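Local coordinates for protein structure-specific endonuclease subunit slx1 (Schizosaccharomyces pombe, PDB 4ZDT) that is the catalytic subunit of the slx1-slx4 endonuclease, which cuts branched DNA near junctions during repair and recombination; this chain is its zinc-binding RING finger domain, at residues 13-19 against 30-34; 18-23 against 65-70; 47-51 against 61-65. All coordinates share one frame; numbering follows the deposited sequence.

Contact 1: residues 13-19 against 30-34. With ZN (zinc ion), chain E.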
loop_
_atom_site.group_PDB
_atom_site.type_symbol
_atom_site.label_atom_id
_atom_site.label_comp_id
_atom_site.label_asym_id
_atom_site.label_seq_id
_atom_site.Cartn_x
_atom_site.Cartn_y
_atom_site.Cartn_z
ATOM N N ILE A 13 12.061 12.778 4.217
ATOM C CA ILE A 13 11.867 11.995 3.008
ATOM C C ILE A 13 13.116 12.163 2.161
ATOM O O ILE A 13 13.423 13.259 1.712
ATOM C CB ILE A 13 10.596 12.432 2.215
ATOM C CG1 ILE A 13 9.350 12.347 3.105
ATOM C CG2 ILE A 13 10.424 11.581 0.963
ATOM C CD1 ILE A 13 8.074 12.910 2.467
ATOM N N GLU A 14 13.826 11.060 1.951
ATOM C CA GLU A 14 15.082 11.066 1.206
ATOM C C GLU A 14 14.856 11.468 -0.250
ATOM O O GLU A 14 13.719 11.456 -0.732
ATOM C CB GLU A 14 15.772 9.696 1.291
ATOM C CG GLU A 14 16.061 9.195 2.719
ATOM C CD GLU A 14 16.898 10.167 3.557
ATOM O OE1 GLU A 14 17.683 10.961 2.983
ATOM O OE2 GLU A 14 16.769 10.131 4.802
ATOM N N SER A 15 15.934 11.833 -0.942
ATOM C CA SER A 15 15.857 12.243 -2.350
ATOM C C SER A 15 15.520 11.095 -3.303
ATOM O O SER A 15 14.943 11.318 -4.371
ATOM C CB SER A 15 17.166 12.906 -2.784
ATOM O OG SER A 15 17.334 14.147 -2.124
ATOM N N ASP A 16 15.886 9.876 -2.912
ATOM C CA ASP A 16 15.649 8.682 -3.726
ATOM C C ASP A 16 14.289 8.045 -3.442
ATOM O O ASP A 16 13.919 7.032 -4.055
ATOM C CB ASP A 16 16.765 7.654 -3.489
ATOM C CG ASP A 16 18.113 8.110 -4.042
ATOM O OD1 ASP A 16 18.132 8.918 -5.001
ATOM O OD2 ASP A 16 19.155 7.647 -3.521
ATOM N N GLU A 17 13.552 8.643 -2.510
ATOM C CA GLU A 17 12.333 8.039 -1.998
ATOM C C GLU A 17 11.107 8.563 -2.740
ATOM O O GLU A 17 11.014 9.754 -3.035
ATOM C CB GLU A 17 12.207 8.325 -0.503
ATOM C CG GLU A 17 11.518 7.228 0.281
ATOM C CD GLU A 17 11.613 7.422 1.781
ATOM O OE1 GLU A 17 11.054 6.582 2.516
ATOM O OE2 GLU A 17 12.243 8.405 2.230
ATOM N N LEU A 18 10.178 7.659 -3.042
ATOM C CA LEU A 18 8.879 8.033 -3.586
ATOM C C LEU A 18 8.062 8.725 -2.499
ATOM O O LEU A 18 8.219 8.434 -1.313
ATOM C CB LEU A 18 8.135 6.803 -4.100
ATOM C CG LEU A 18 8.790 5.968 -5.197
ATOM C CD1 LEU A 18 7.956 4.721 -5.490
ATOM C CD2 LEU A 18 9.042 6.780 -6.492
ATOM N N ARG A 19 7.183 9.638 -2.899
ATOM C CA ARG A 19 6.363 10.375 -1.932
ATOM C C ARG A 19 5.046 10.881 -2.513
ATOM O O ARG A 19 4.989 11.328 -3.659
ATOM C CB ARG A 19 7.158 11.543 -1.343
ATOM C CG ARG A 19 7.156 12.793 -2.208
ATOM C CD ARG A 19 8.503 13.496 -2.162
ATOM N NE ARG A 19 9.608 12.585 -2.455
ATOM C CZ ARG A 19 10.898 12.900 -2.341
ATOM N NH1 ARG A 19 11.239 14.125 -1.947
ATOM N NH2 ARG A 19 11.836 12.007 -2.628
ATOM N N ILE A 30 2.704 17.054 1.360
ATOM C CA ILE A 30 3.676 16.021 1.019
ATOM C C ILE A 30 3.801 15.000 2.161
ATOM O O ILE A 30 3.824 15.368 3.344
ATOM C CB ILE A 30 5.048 16.621 0.586
ATOM C CG1 ILE A 30 4.871 17.427 -0.722
ATOM C CG2 ILE A 30 6.084 15.516 0.339
ATOM C CD1 ILE A 30 6.058 18.323 -1.099
ATOM N N ASN A 31 3.890 13.722 1.807
ATOM C CA ASN A 31 4.019 12.666 2.809
ATOM C C ASN A 31 4.436 11.321 2.220
ATOM O O ASN A 31 4.308 11.092 1.017
ATOM C CB ASN A 31 2.713 12.513 3.594
ATOM C CG ASN A 31 1.485 12.707 2.725
ATOM O OD1 ASN A 31 1.324 12.043 1.701
ATOM N ND2 ASN A 31 0.611 13.621 3.131
ATOM N N HIS A 32 4.933 10.431 3.080
ATOM C CA HIS A 32 5.354 9.088 2.653
ATOM C C HIS A 32 4.126 8.385 2.102
ATOM O O HIS A 32 3.036 8.553 2.634
ATOM C CB HIS A 32 5.844 8.243 3.842
ATOM C CG HIS A 32 7.182 8.636 4.374
ATOM N ND1 HIS A 32 7.341 9.260 5.596
ATOM C CD2 HIS A 32 8.427 8.468 3.870
ATOM C CE1 HIS A 32 8.631 9.466 5.811
ATOM N NE2 HIS A 32 9.308 8.994 4.781
ATOM N N LEU A 33 4.307 7.598 1.044
ATOM C CA LEU A 33 3.211 6.769 0.507
ATOM C C LEU A 33 2.582 5.915 1.579
ATOM O O LEU A 33 1.362 5.896 1.713
ATOM C CB LEU A 33 3.705 5.862 -0.628
ATOM C CG LEU A 33 4.189 6.552 -1.903
ATOM C CD1 LEU A 33 4.891 5.549 -2.810
ATOM C CD2 LEU A 33 2.967 7.175 -2.634
ATOM N N THR A 34 3.415 5.198 2.346
ATOM C CA THR A 34 2.878 4.303 3.369
ATOM C C THR A 34 2.147 5.067 4.455
ATOM O O THR A 34 1.081 4.646 4.884
ATOM C CB THR A 34 3.955 3.361 3.970
ATOM O OG1 THR A 34 5.062 4.149 4.417
ATOM C CG2 THR A 34 4.444 2.418 2.912
HETATM ZN ZN ZN E . 5.799 9.580 6.915
#

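Contact 2: residues 18-23 against 65-70. With ZN (zinc ion), chain F.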
loop_
_atom_site.group_PDB
_atom_site.type_symbol
_atom_site.label_atom_id
_atom_site.label_comp_id
_atom_site.label_asym_id
_atom_site.label_seq_id
_atom_site.Cartn_x
_atom_site.Cartn_y
_atom_site.Cartn_z
ATOM N N LEU A 18 10.178 7.659 -3.042
ATOM C CA LEU A 18 8.879 8.033 -3.586
ATOM C C LEU A 18 8.062 8.725 -2.499
ATOM O O LEU A 18 8.219 8.434 -1.313
ATOM C CB LEU A 18 8.135 6.803 -4.100
ATOM C CG LEU A 18 8.790 5.968 -5.197
ATOM C CD1 LEU A 18 7.956 4.721 -5.490
ATOM C CD2 LEU A 18 9.042 6.780 -6.492
ATOM N N ARG A 19 7.183 9.638 -2.899
ATOM C CA ARG A 19 6.363 10.375 -1.932
ATOM C C ARG A 19 5.046 10.881 -2.513
ATOM O O ARG A 19 4.989 11.328 -3.659
ATOM C CB ARG A 19 7.158 11.543 -1.343
ATOM C CG ARG A 19 7.156 12.793 -2.208
ATOM C CD ARG A 19 8.503 13.496 -2.162
ATOM N NE ARG A 19 9.608 12.585 -2.455
ATOM C CZ ARG A 19 10.898 12.900 -2.341
ATOM N NH1 ARG A 19 11.239 14.125 -1.947
ATOM N NH2 ARG A 19 11.836 12.007 -2.628
ATOM N N ALA A 20 3.991 10.811 -1.707
ATOM C CA ALA A 20 2.686 11.325 -2.096
ATOM C C ALA A 20 2.700 12.839 -2.014
ATOM O O ALA A 20 3.365 13.412 -1.136
ATOM C CB ALA A 20 1.613 10.775 -1.183
ATOM N N ASN A 21 1.982 13.472 -2.944
ATOM C CA ASN A 21 1.659 14.890 -2.852
ATOM C C ASN A 21 0.248 15.169 -3.360
ATOM O O ASN A 21 -0.178 14.634 -4.390
ATOM C CB ASN A 21 2.678 15.777 -3.582
ATOM C CG ASN A 21 2.492 15.761 -5.075
ATOM O OD1 ASN A 21 2.800 14.767 -5.744
ATOM N ND2 ASN A 21 1.949 16.857 -5.613
ATOM N N CYS A 22 -0.469 16.001 -2.618
ATOM C CA CYS A 22 -1.749 16.505 -3.071
ATOM C C CYS A 22 -1.497 17.246 -4.382
ATOM O O CYS A 22 -0.607 18.094 -4.454
ATOM C CB CYS A 22 -2.349 17.432 -2.026
ATOM S SG CYS A 22 -3.995 18.069 -2.436
ATOM N N PRO A 23 -2.266 16.903 -5.434
ATOM C CA PRO A 23 -1.977 17.435 -6.772
ATOM C C PRO A 23 -2.334 18.907 -6.941
ATOM O O PRO A 23 -2.053 19.457 -7.993
ATOM C CB PRO A 23 -2.852 16.559 -7.709
ATOM C CG PRO A 23 -4.032 16.161 -6.846
ATOM C CD PRO A 23 -3.455 16.018 -5.420
ATOM N N GLU A 65 -4.598 10.191 -7.522
ATOM C CA GLU A 65 -4.360 11.627 -7.579
ATOM C C GLU A 65 -3.125 12.042 -6.781
ATOM O O GLU A 65 -2.502 13.060 -7.082
ATOM C CB GLU A 65 -5.587 12.393 -7.081
ATOM C CG GLU A 65 -6.573 12.766 -8.176
ATOM C CD GLU A 65 -7.584 11.671 -8.447
ATOM O OE1 GLU A 65 -8.445 11.425 -7.576
ATOM O OE2 GLU A 65 -7.520 11.054 -9.532
ATOM N N PHE A 66 -2.772 11.259 -5.764
ATOM C CA PHE A 66 -1.618 11.599 -4.924
ATOM C C PHE A 66 -0.296 11.116 -5.506
ATOM O O PHE A 66 0.780 11.388 -4.950
ATOM C CB PHE A 66 -1.832 11.086 -3.497
ATOM C CG PHE A 66 -3.012 11.710 -2.813
ATOM C CD1 PHE A 66 -2.879 12.937 -2.158
ATOM C CD2 PHE A 66 -4.256 11.063 -2.799
ATOM C CE1 PHE A 66 -3.968 13.513 -1.515
ATOM C CE2 PHE A 66 -5.348 11.633 -2.162
ATOM C CZ PHE A 66 -5.199 12.872 -1.519
ATOM N N LEU A 67 -0.360 10.467 -6.670
ATOM C CA LEU A 67 0.830 9.853 -7.254
ATOM C C LEU A 67 1.454 10.636 -8.413
ATOM O O LEU A 67 2.060 10.020 -9.290
ATOM C CB LEU A 67 0.501 8.406 -7.718
ATOM C CG LEU A 67 -0.125 7.438 -6.699
ATOM C CD1 LEU A 67 -0.423 6.078 -7.305
ATOM C CD2 LEU A 67 0.763 7.282 -5.465
ATOM N N SER A 68 1.358 11.972 -8.421
ATOM C CA SER A 68 1.828 12.749 -9.599
ATOM C C SER A 68 3.322 12.658 -9.879
ATOM O O SER A 68 3.753 12.880 -11.005
ATOM C CB SER A 68 1.417 14.231 -9.532
ATOM O OG SER A 68 2.081 14.883 -8.459
ATOM N N THR A 69 4.127 12.334 -8.874
ATOM C CA THR A 69 5.565 12.321 -9.088
ATOM C C THR A 69 6.127 10.910 -9.130
ATOM O O THR A 69 7.310 10.717 -9.390
ATOM C CB THR A 69 6.314 13.156 -8.031
ATOM O OG1 THR A 69 6.162 12.551 -6.732
ATOM C CG2 THR A 69 5.762 14.623 -8.002
ATOM N N VAL A 70 5.274 9.920 -8.887
ATOM C CA VAL A 70 5.732 8.539 -8.760
ATOM C C VAL A 70 6.177 7.922 -10.101
ATOM O O VAL A 70 7.189 7.194 -10.170
ATOM C CB VAL A 70 4.638 7.701 -8.073
ATOM C CG1 VAL A 70 4.808 6.213 -8.350
ATOM C CG2 VAL A 70 4.635 8.011 -6.580
HETATM ZN ZN ZN F . -4.520 18.825 -0.358
HETATM O O HOH W 1 3.473 11.503 -5.978
HETATM O O HOH W 2 7.581 10.155 -5.768
HETATM O O HOH W 3 4.974 13.656 -4.890
HETATM O O HOH W 4 0.089 13.969 -6.833
#

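Contact 3: residues 47-51 against 61-65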
loop_
_atom_site.group_PDB
_atom_site.type_symbol
_atom_site.label_atom_id
_atom_site.label_comp_id
_atom_site.label_asym_id
_atom_site.label_seq_id
_atom_site.Cartn_x
_atom_site.Cartn_y
_atom_site.Cartn_z
ATOM N N VAL A 47 -5.075 -2.990 1.902
ATOM C CA VAL A 47 -3.713 -2.546 1.603
ATOM C C VAL A 47 -3.656 -1.381 0.583
ATOM O O VAL A 47 -2.694 -0.600 0.579
ATOM C CB VAL A 47 -2.785 -3.721 1.146
ATOM C CG1 VAL A 47 -2.408 -4.647 2.356
ATOM C CG2 VAL A 47 -3.406 -4.551 0.002
ATOM N N LEU A 48 -4.685 -1.273 -0.255
ATOM C CA LEU A 48 -4.736 -0.268 -1.320
ATOM C C LEU A 48 -5.894 0.705 -1.088
ATOM O O LEU A 48 -7.059 0.322 -1.197
ATOM C CB LEU A 48 -4.903 -0.951 -2.681
ATOM C CG LEU A 48 -5.019 -0.087 -3.949
ATOM C CD1 LEU A 48 -3.808 0.813 -4.109
ATOM C CD2 LEU A 48 -5.120 -1.013 -5.143
ATOM N N PRO A 49 -5.582 1.971 -0.761
ATOM C CA PRO A 49 -6.666 2.941 -0.622
ATOM C C PRO A 49 -7.417 3.150 -1.932
ATOM O O PRO A 49 -6.822 3.077 -3.007
ATOM C CB PRO A 49 -5.939 4.241 -0.240
ATOM C CG PRO A 49 -4.599 3.773 0.326
ATOM C CD PRO A 49 -4.257 2.546 -0.451
ATOM N N ILE A 50 -8.718 3.389 -1.818
ATOM C CA ILE A 50 -9.550 3.825 -2.940
ATOM C C ILE A 50 -9.535 5.358 -3.049
ATOM O O ILE A 50 -9.282 5.916 -4.107
ATOM C CB ILE A 50 -11.020 3.354 -2.750
ATOM C CG1 ILE A 50 -11.109 1.812 -2.595
ATOM C CG2 ILE A 50 -11.950 3.897 -3.888
ATOM C CD1 ILE A 50 -10.434 1.022 -3.709
ATOM N N GLU A 51 -9.859 6.021 -1.950
ATOM C CA GLU A 51 -9.906 7.487 -1.897
ATOM C C GLU A 51 -9.574 7.930 -0.474
ATOM O O GLU A 51 -9.542 7.111 0.448
ATOM C CB GLU A 51 -11.324 7.974 -2.266
ATOM C CG GLU A 51 -12.394 7.544 -1.264
ATOM C CD GLU A 51 -13.770 8.133 -1.564
ATOM O OE1 GLU A 51 -13.900 9.009 -2.450
ATOM O OE2 GLU A 51 -14.735 7.708 -0.905
ATOM N N LEU A 61 -10.083 12.849 -2.550
ATOM C CA LEU A 61 -9.542 12.489 -3.855
ATOM C C LEU A 61 -9.279 11.001 -3.908
ATOM O O LEU A 61 -9.205 10.360 -2.865
ATOM C CB LEU A 61 -8.242 13.252 -4.125
ATOM C CG LEU A 61 -8.353 14.779 -3.966
ATOM C CD1 LEU A 61 -6.959 15.364 -4.075
ATOM C CD2 LEU A 61 -9.288 15.375 -5.026
ATOM N N ARG A 62 -9.139 10.464 -5.119
ATOM C CA ARG A 62 -8.819 9.045 -5.293
ATOM C C ARG A 62 -7.323 8.869 -5.094
ATOM O O ARG A 62 -6.547 9.811 -5.318
ATOM C CB ARG A 62 -9.209 8.592 -6.700
ATOM C CG ARG A 62 -10.717 8.549 -6.907
ATOM C CD ARG A 62 -11.129 8.380 -8.376
ATOM N NE ARG A 62 -12.600 8.365 -8.440
ATOM C CZ ARG A 62 -13.328 7.997 -9.508
ATOM N NH1 ARG A 62 -12.740 7.620 -10.633
ATOM N NH2 ARG A 62 -14.654 8.016 -9.434
ATOM N N TRP A 63 -6.926 7.658 -4.714
ATOM C CA TRP A 63 -5.541 7.343 -4.381
ATOM C C TRP A 63 -4.589 7.805 -5.461
ATOM O O TRP A 63 -3.548 8.404 -5.182
ATOM C CB TRP A 63 -5.374 5.826 -4.133
ATOM C CG TRP A 63 -3.951 5.450 -3.793
ATOM C CD1 TRP A 63 -3.096 4.671 -4.532
ATOM C CD2 TRP A 63 -3.202 5.903 -2.659
ATOM N NE1 TRP A 63 -1.861 4.590 -3.906
ATOM C CE2 TRP A 63 -1.906 5.334 -2.754
ATOM C CE3 TRP A 63 -3.502 6.726 -1.565
ATOM C CZ2 TRP A 63 -0.909 5.575 -1.798
ATOM C CZ3 TRP A 63 -2.500 6.951 -0.596
ATOM C CH2 TRP A 63 -1.227 6.379 -0.729
ATOM N N ARG A 64 -4.938 7.517 -6.710
ATOM C CA ARG A 64 -4.078 7.839 -7.846
ATOM C C ARG A 64 -3.671 9.312 -7.887
ATOM O O ARG A 64 -2.541 9.642 -8.247
ATOM C CB ARG A 64 -4.759 7.449 -9.159
ATOM C CG ARG A 64 -3.793 7.158 -10.296
ATOM C CD ARG A 64 -4.508 6.528 -11.480
ATOM N NE ARG A 64 -4.700 5.088 -11.308
ATOM C CZ ARG A 64 -3.758 4.178 -11.531
ATOM N NH1 ARG A 64 -2.555 4.553 -11.942
ATOM N NH2 ARG A 64 -4.019 2.890 -11.344
ATOM N N GLU A 65 -4.598 10.191 -7.522
ATOM C CA GLU A 65 -4.360 11.627 -7.579
ATOM C C GLU A 65 -3.125 12.042 -6.781
ATOM O O GLU A 65 -2.502 13.060 -7.082
ATOM C CB GLU A 65 -5.587 12.393 -7.081
ATOM C CG GLU A 65 -6.573 12.766 -8.176
ATOM C CD GLU A 65 -7.584 11.671 -8.447
ATOM O OE1 GLU A 65 -8.445 11.425 -7.576
ATOM O OE2 GLU A 65 -7.520 11.054 -9.532
#

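Contact 1: residues 13-19 against 30-34
I13 lies over one face of the H32 imidazole. Its CG1 sits 4.0 Å from the centroid of the H32 ring, 21° off the ring normal, a CH-pi contact. The torsion of I13 (chi1 -56°) sets CG1 beside the backbone N, with CG2 anti to it. CG1 thus meets the imidazole, while CG2 lies over one face of the R19 guanidinium, which turns back to the O of E17. Further out, I13 CD1 reaches CG2 of I30 at 3.9 Å. The R19 chain bends at chi2 and chi3, and CG of R19 packs on I30 CG2, also at 3.9 Å. E17 comes to the edge of the imidazole: OE1 of E17 is 3.5 Å from CD2 of H32, with carboxylate and ring planes 57° apart. E17 OE2 accepts the backbone N-H of E14 across a type I turn. L18 CB touches CD1 of L33 at 3.7 Å, and both leucines pack on I26 of the slx4 chain. H32 is the N-cap residue of helix 33-40. Its ND1 binds zinc at 2.0 Å, with C6, C9 and C35 completing this site of the RING finger. Zinc coordination fixes the ring's orientation, I13 packs on one face, and the nearby carboxylate may polarise the imidazole.

Contact 2: residues 18-23 against 65-70
N21 meets F66 through its backbone and S68 through its side chain. The N-H of N21 points to the O of F66 at 3.1 Å, in the carbonyl plane on a lone pair, with an angle of 162° at the hydrogen. A20 CA-H also faces F66 O, and F66 CA-H faces N21 O. From CB, the N21 side chain takes the position between its backbone N and carbonyl carbon (chi1 77°). This brings CG of N21 to 3.5 Å from OG of S68. OD1 of N21 then lies 2.8 Å from OG of S68, and CG2 of T69 crosses near it. One water lies among OD1 of N21, the O of R19 and OG1 of T69. At the other tip, N21 ND2 makes a weak bond to the O of C22. Other waters sit between the O of N21 and the N of S68, and between the O of R19 and the N of T69. On the inner side, C22 CA touches CD1 of F66 at 3.9 Å, and the F66 ring meets F40 edge-to-face. The P23 ring lies against E65, with CG of P23 3.5 Å from the O of E65. C22 SG binds zinc at 2.3 Å in the four-cysteine site of the RING finger, with C27, C54 and C57. One direct backbone bond and several shared waters therefore join residues 19-21 to the 3-10 turn and the loop after it.

Contact 3: residues 47-51 against 61-65
W63 holds its CG anti to the backbone N (chi1 180°), and this brings the indole across P49. The second torsion, -115°, turns one face of the ring to the proline. P49 CG stands 3.9 Å from the centroid of the W63 six-membered ring, offset toward the rim, in a CH-pi contact. P49 CB is 3.7 Å from CE3 of W63. L48 also places its CG anti to the backbone N (chi1 178°), and CD1 of L48 comes within 3.9 Å of CD1 of W63. At the base of the tryptophan, CB of W63 lies 3.3 Å from the O of P49.

The backbone closes beside these rings. The N-H of W63 donates to the O of I50 at 3.0 Å, approaching from above the carbonyl plane. E51 and R62 form an antiparallel non-hydrogen-bonded pair, where strand 51-53 meets strand 60-62. This is the small hairpin of the RING finger that carries C54 and C57 of the four-cysteine zinc site in its connecting turn. Just after the hairpin the chain enters a 3-10 turn. There, OE1 of E65 accepts the N-H of R62 at 2.7 Å.

W63 and P49 both pack on A37 of helix 33-40. W63 NE1 donates to the O of L29 of the slx4 chain, and P49 packs on the same residue. An alanine in place of W63 would take away the indole, and is likely to open a gap beside P49 and L48 and leave the O of L29 of the slx4 chain without its N-H partner.

In the fold
From the N terminus, the chain passes C6 and C9 and reaches 13-19. Contact 1 closes the loop from there to 30-34, tying the approach to strand 20-21 to the start of helix 33-40. Contact 2 begins within that loop and ends near the C terminus, so contacts 1 and 2 cross. They share L18 and R19, and meet where strands 20-21 and 30-31 pair. Contact 3 opens after the helix, in series with contact 1, and falls within the span of contact 2. It closes the second hairpin and shares E65 with contact 2. P23 and F66 pack on L61 between them. Together the contacts link both zinc sites, the helix and the C-terminal loop.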